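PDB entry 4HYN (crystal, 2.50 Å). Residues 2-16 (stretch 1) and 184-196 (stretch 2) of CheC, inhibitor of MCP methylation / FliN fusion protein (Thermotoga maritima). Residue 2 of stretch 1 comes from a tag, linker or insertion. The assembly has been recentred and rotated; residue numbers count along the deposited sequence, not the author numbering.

Stretch 1, residues 2-16: MVLTPEEKDMIGEIG
Stretch 2 184-196: SADLVKKMYEYFT

Two helices that cross almost at right angles tend to meet over a short patch, where a single knob can matter greatly. In the CheC/FliN fusion protein, Val 3 (-86/-22) turns, and Leu 4 and Thr 5 run extended into helix 6-16, while Ser 184 leads into helix 185-196; phi/psi within both helices stays near -65/-40. The axes approach to 10.0 Å at 83°. Leu 4 CA lies 6.9 Å from Ala 185 CA, and Glu 8 CA 6.4 Å from Tyr 192 CA. Each helix start is capped: Glu 8 N donates to Thr 5 OG1 (3.2 Å; Thr 5 chi1 p), Leu 187 N to Ser 184 OG (3.0 Å; chi1 p).

No hydrogen bond crosses the contact, which buries 699 Å² in total and relies on shape. The knob is selenomethionine Met 11 (t, t, p), seated among Val 188, Met 191, Tyr 192 and Phe 195. Its long, flexible chain reaches the opposing backbone, with SE 3.7 Å from Tyr 192 CA and CE 3.6 Å from Val 188 O. Met 11 CG covers one face of the Phe 195 ring (t, chi2 80°), 3.7 Å from its centroid, whereas SE meets the Tyr 192 ring at its edge.

Toward the N-termini, Ala 185 CB packs against Leu 4 CD1 at 3.5 Å, with Leu 4 off-well at chi1 -93° and chi2 31°. Val 188 (t) offers CG2 to Ile 12 CD1 (m, m) at 3.6 Å. Further along stretch 1, Ile 15 CD1 (p, p) touches Met 191 CE (m, t, p) at 3.5 Å.

Buried Glu 8 (m, t) serves two roles. Its OE2 accepts from Thr 5 N (2.9 Å), giving the carboxylate a hydrogen-bond donor within its own stretch, while its aliphatic CG lies over one face of Tyr 192 (t, chi2 61°), 3.9 Å from the ring centroid.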

# COMPACT_ATOMS: atom_id res chain seq x y z
N MSE A 2 -13.28 8.07 -17.00
CA MSE A 2 -12.78 8.17 -15.63
C MSE A 2 -13.92 8.24 -14.62
O MSE A 2 -14.72 9.18 -14.60
CB MSE A 2 -11.87 9.39 -15.50
CG MSE A 2 -10.64 9.32 -16.40
SE MSE A 2 -9.44 7.83 -16.00
CE MSE A 2 -7.74 8.76 -16.18
N VAL A 3 -14.00 7.22 -13.77
CA VAL A 3 -15.05 7.13 -12.77
C VAL A 3 -14.79 7.85 -11.45
O VAL A 3 -15.74 8.17 -10.74
CB VAL A 3 -15.42 5.65 -12.48
CG1 VAL A 3 -15.94 4.98 -13.74
CG2 VAL A 3 -14.23 4.89 -11.92
N LEU A 4 -13.53 8.10 -11.11
CA LEU A 4 -13.20 8.76 -9.85
C LEU A 4 -13.19 10.29 -9.90
O LEU A 4 -12.46 10.89 -10.68
CB LEU A 4 -11.84 8.26 -9.35
CG LEU A 4 -11.77 7.08 -8.37
CD1 LEU A 4 -12.90 6.09 -8.57
CD2 LEU A 4 -10.41 6.43 -8.49
N THR A 5 -13.99 10.92 -9.04
CA THR A 5 -14.06 12.39 -8.97
C THR A 5 -12.92 12.95 -8.15
O THR A 5 -12.25 12.23 -7.41
CB THR A 5 -15.35 12.88 -8.29
OG1 THR A 5 -15.31 12.53 -6.90
CG2 THR A 5 -16.59 12.27 -8.93
N PRO A 6 -12.66 14.26 -8.28
CA PRO A 6 -11.58 14.85 -7.50
C PRO A 6 -11.80 14.67 -5.99
O PRO A 6 -10.84 14.49 -5.24
CB PRO A 6 -11.62 16.31 -7.93
CG PRO A 6 -11.98 16.18 -9.39
CD PRO A 6 -13.12 15.19 -9.33
N GLU A 7 -13.06 14.69 -5.57
CA GLU A 7 -13.41 14.50 -4.16
C GLU A 7 -12.97 13.12 -3.67
O GLU A 7 -12.42 12.99 -2.58
CB GLU A 7 -14.91 14.64 -3.94
CG GLU A 7 -15.43 16.06 -4.07
CD GLU A 7 -16.94 16.10 -4.24
OE1 GLU A 7 -17.63 16.65 -3.34
OE2 GLU A 7 -17.45 15.59 -5.27
N GLU A 8 -13.23 12.10 -4.49
CA GLU A 8 -12.86 10.73 -4.14
C GLU A 8 -11.34 10.57 -4.08
O GLU A 8 -10.83 9.88 -3.20
CB GLU A 8 -13.47 9.73 -5.12
CG GLU A 8 -14.98 9.57 -4.95
CD GLU A 8 -15.60 8.77 -6.08
OE1 GLU A 8 -16.18 7.70 -5.81
OE2 GLU A 8 -15.52 9.23 -7.23
N LYS A 9 -10.64 11.24 -4.99
CA LYS A 9 -9.18 11.20 -5.00
C LYS A 9 -8.65 11.94 -3.78
O LYS A 9 -7.63 11.55 -3.22
CB LYS A 9 -8.62 11.85 -6.27
CG LYS A 9 -8.80 11.05 -7.54
CD LYS A 9 -7.90 11.62 -8.63
CE LYS A 9 -8.07 10.89 -9.94
NZ LYS A 9 -9.46 11.03 -10.42
N ASP A 10 -9.30 13.04 -3.40
CA ASP A 10 -8.88 13.81 -2.22
C ASP A 10 -9.07 12.98 -0.94
O ASP A 10 -8.27 13.08 -0.02
CB ASP A 10 -9.65 15.14 -2.11
CG ASP A 10 -9.04 16.25 -2.97
OD1 ASP A 10 -7.81 16.48 -2.88
OD2 ASP A 10 -9.80 16.90 -3.73
N MSE A 11 -10.13 12.18 -0.90
CA MSE A 11 -10.37 11.33 0.26
C MSE A 11 -9.25 10.30 0.36
O MSE A 11 -8.75 10.03 1.46
CB MSE A 11 -11.71 10.61 0.15
CG MSE A 11 -11.87 9.51 1.18
SE MSE A 11 -13.23 8.22 0.75
CE MSE A 11 -12.28 7.24 -0.63
N ILE A 12 -8.87 9.72 -0.78
CA ILE A 12 -7.80 8.73 -0.85
C ILE A 12 -6.54 9.27 -0.20
O ILE A 12 -5.87 8.57 0.57
CB ILE A 12 -7.45 8.37 -2.33
CG1 ILE A 12 -8.58 7.58 -2.99
CG2 ILE A 12 -6.15 7.60 -2.39
CD1 ILE A 12 -8.98 6.34 -2.24
N GLY A 13 -6.20 10.51 -0.54
CA GLY A 13 -5.01 11.13 0.01
C GLY A 13 -5.12 11.38 1.50
O GLY A 13 -4.19 11.12 2.26
N GLU A 14 -6.28 11.87 1.92
CA GLU A 14 -6.52 12.17 3.32
C GLU A 14 -6.52 10.94 4.21
O GLU A 14 -5.79 10.88 5.19
CB GLU A 14 -7.79 13.00 3.45
CG GLU A 14 -7.68 14.34 2.74
CD GLU A 14 -8.93 15.19 2.80
OE1 GLU A 14 -8.82 16.39 3.15
OE2 GLU A 14 -10.03 14.69 2.48
N ILE A 15 -7.31 9.93 3.84
CA ILE A 15 -7.35 8.70 4.64
C ILE A 15 -6.00 7.98 4.53
O ILE A 15 -5.56 7.32 5.46
CB ILE A 15 -8.56 7.77 4.25
CG1 ILE A 15 -8.32 7.06 2.92
CG2 ILE A 15 -9.87 8.56 4.20
CD1 ILE A 15 -7.61 5.73 3.07
N GLY A 16 -5.32 8.15 3.39
CA GLY A 16 -4.02 7.53 3.19
C GLY A 16 -3.00 8.11 4.15
O GLY A 16 -2.16 7.38 4.68
N SER A 184 -9.12 -1.05 -6.24
CA SER A 184 -10.11 -0.86 -7.29
C SER A 184 -10.92 0.43 -7.08
O SER A 184 -11.09 0.91 -5.96
CB SER A 184 -11.05 -2.07 -7.39
OG SER A 184 -12.13 -1.97 -6.49
N ALA A 185 -11.40 1.00 -8.18
CA ALA A 185 -12.21 2.20 -8.10
C ALA A 185 -13.53 1.82 -7.41
O ALA A 185 -14.20 2.66 -6.80
CB ALA A 185 -12.45 2.76 -9.48
N ASP A 186 -13.88 0.54 -7.50
CA ASP A 186 -15.09 0.01 -6.87
C ASP A 186 -14.99 0.18 -5.36
O ASP A 186 -15.95 0.61 -4.72
CB ASP A 186 -15.24 -1.48 -7.17
CG ASP A 186 -16.33 -1.77 -8.16
OD1 ASP A 186 -17.18 -2.63 -7.83
OD2 ASP A 186 -16.34 -1.16 -9.25
N LEU A 187 -13.84 -0.19 -4.81
CA LEU A 187 -13.57 -0.07 -3.39
C LEU A 187 -13.54 1.40 -2.95
O LEU A 187 -14.02 1.73 -1.87
CB LEU A 187 -12.22 -0.71 -3.07
CG LEU A 187 -12.04 -1.14 -1.62
CD1 LEU A 187 -12.68 -2.52 -1.43
CD2 LEU A 187 -10.57 -1.20 -1.27
N VAL A 188 -12.96 2.27 -3.78
CA VAL A 188 -12.87 3.70 -3.49
C VAL A 188 -14.26 4.32 -3.37
O VAL A 188 -14.52 5.09 -2.44
CB VAL A 188 -12.06 4.44 -4.58
CG1 VAL A 188 -12.18 5.95 -4.42
CG2 VAL A 188 -10.61 4.02 -4.51
N LYS A 189 -15.15 3.96 -4.30
CA LYS A 189 -16.53 4.46 -4.31
C LYS A 189 -17.24 4.00 -3.04
O LYS A 189 -18.03 4.73 -2.45
CB LYS A 189 -17.28 3.94 -5.54
CG LYS A 189 -18.65 4.59 -5.74
CD LYS A 189 -19.78 3.59 -5.97
CE LYS A 189 -19.95 3.25 -7.45
NZ LYS A 189 -21.14 2.38 -7.71
N LYS A 190 -16.93 2.77 -2.62
CA LYS A 190 -17.52 2.18 -1.43
C LYS A 190 -17.03 2.94 -0.19
O LYS A 190 -17.82 3.24 0.71
CB LYS A 190 -17.15 0.70 -1.34
CG LYS A 190 -18.26 -0.21 -0.87
CD LYS A 190 -18.77 0.17 0.51
CE LYS A 190 -20.16 0.78 0.41
NZ LYS A 190 -20.56 1.53 1.64
N MSE A 191 -15.74 3.25 -0.14
CA MSE A 191 -15.16 4.00 0.97
C MSE A 191 -15.75 5.41 1.01
O MSE A 191 -15.91 5.99 2.07
CB MSE A 191 -13.64 4.09 0.84
CG MSE A 191 -12.89 2.78 0.98
SE MSE A 191 -11.00 3.06 0.62
CE MSE A 191 -10.67 4.41 1.95
N TYR A 192 -16.07 5.95 -0.16
CA TYR A 192 -16.64 7.28 -0.26
C TYR A 192 -18.05 7.34 0.31
O TYR A 192 -18.45 8.37 0.85
CB TYR A 192 -16.62 7.78 -1.71
CG TYR A 192 -16.84 9.27 -1.82
CD1 TYR A 192 -15.93 10.17 -1.24
CD2 TYR A 192 -17.96 9.79 -2.47
CE1 TYR A 192 -16.15 11.55 -1.28
CE2 TYR A 192 -18.18 11.17 -2.52
CZ TYR A 192 -17.27 12.04 -1.92
OH TYR A 192 -17.51 13.41 -1.93
N GLU A 193 -18.81 6.26 0.18
CA GLU A 193 -20.17 6.22 0.71
C GLU A 193 -20.12 6.30 2.23
O GLU A 193 -20.93 6.99 2.84
CB GLU A 193 -20.90 4.94 0.29
CG GLU A 193 -21.31 4.90 -1.17
CD GLU A 193 -21.71 3.51 -1.65
OE1 GLU A 193 -22.25 2.71 -0.85
OE2 GLU A 193 -21.48 3.21 -2.85
N TYR A 194 -19.17 5.59 2.83
CA TYR A 194 -19.00 5.61 4.28
C TYR A 194 -18.46 6.96 4.73
O TYR A 194 -18.84 7.49 5.78
CB TYR A 194 -18.01 4.53 4.71
CG TYR A 194 -18.55 3.13 4.75
CD1 TYR A 194 -17.94 2.12 4.01
CD2 TYR A 194 -19.63 2.80 5.56
CE1 TYR A 194 -18.40 0.81 4.06
CE2 TYR A 194 -20.10 1.49 5.62
CZ TYR A 194 -19.48 0.50 4.87
OH TYR A 194 -19.94 -0.79 4.90
N PHE A 195 -17.53 7.49 3.94
CA PHE A 195 -16.88 8.76 4.21
C PHE A 195 -17.81 9.97 4.14
O PHE A 195 -17.78 10.83 5.02
CB PHE A 195 -15.73 8.94 3.22
CG PHE A 195 -14.83 10.10 3.52
CD1 PHE A 195 -13.84 9.99 4.49
CD2 PHE A 195 -14.93 11.28 2.78
CE1 PHE A 195 -12.95 11.03 4.72
CE2 PHE A 195 -14.05 12.33 3.00
CZ PHE A 195 -13.05 12.20 3.97
N THR A 196 -18.63 10.05 3.10
CA THR A 196 -19.53 11.18 2.96
C THR A 196 -20.64 11.21 3.99
O THR A 196 -21.07 12.29 4.41
CB THR A 196 -20.11 11.31 1.55
OG1 THR A 196 -20.61 10.05 1.11
CG2 THR A 196 -19.04 11.79 0.62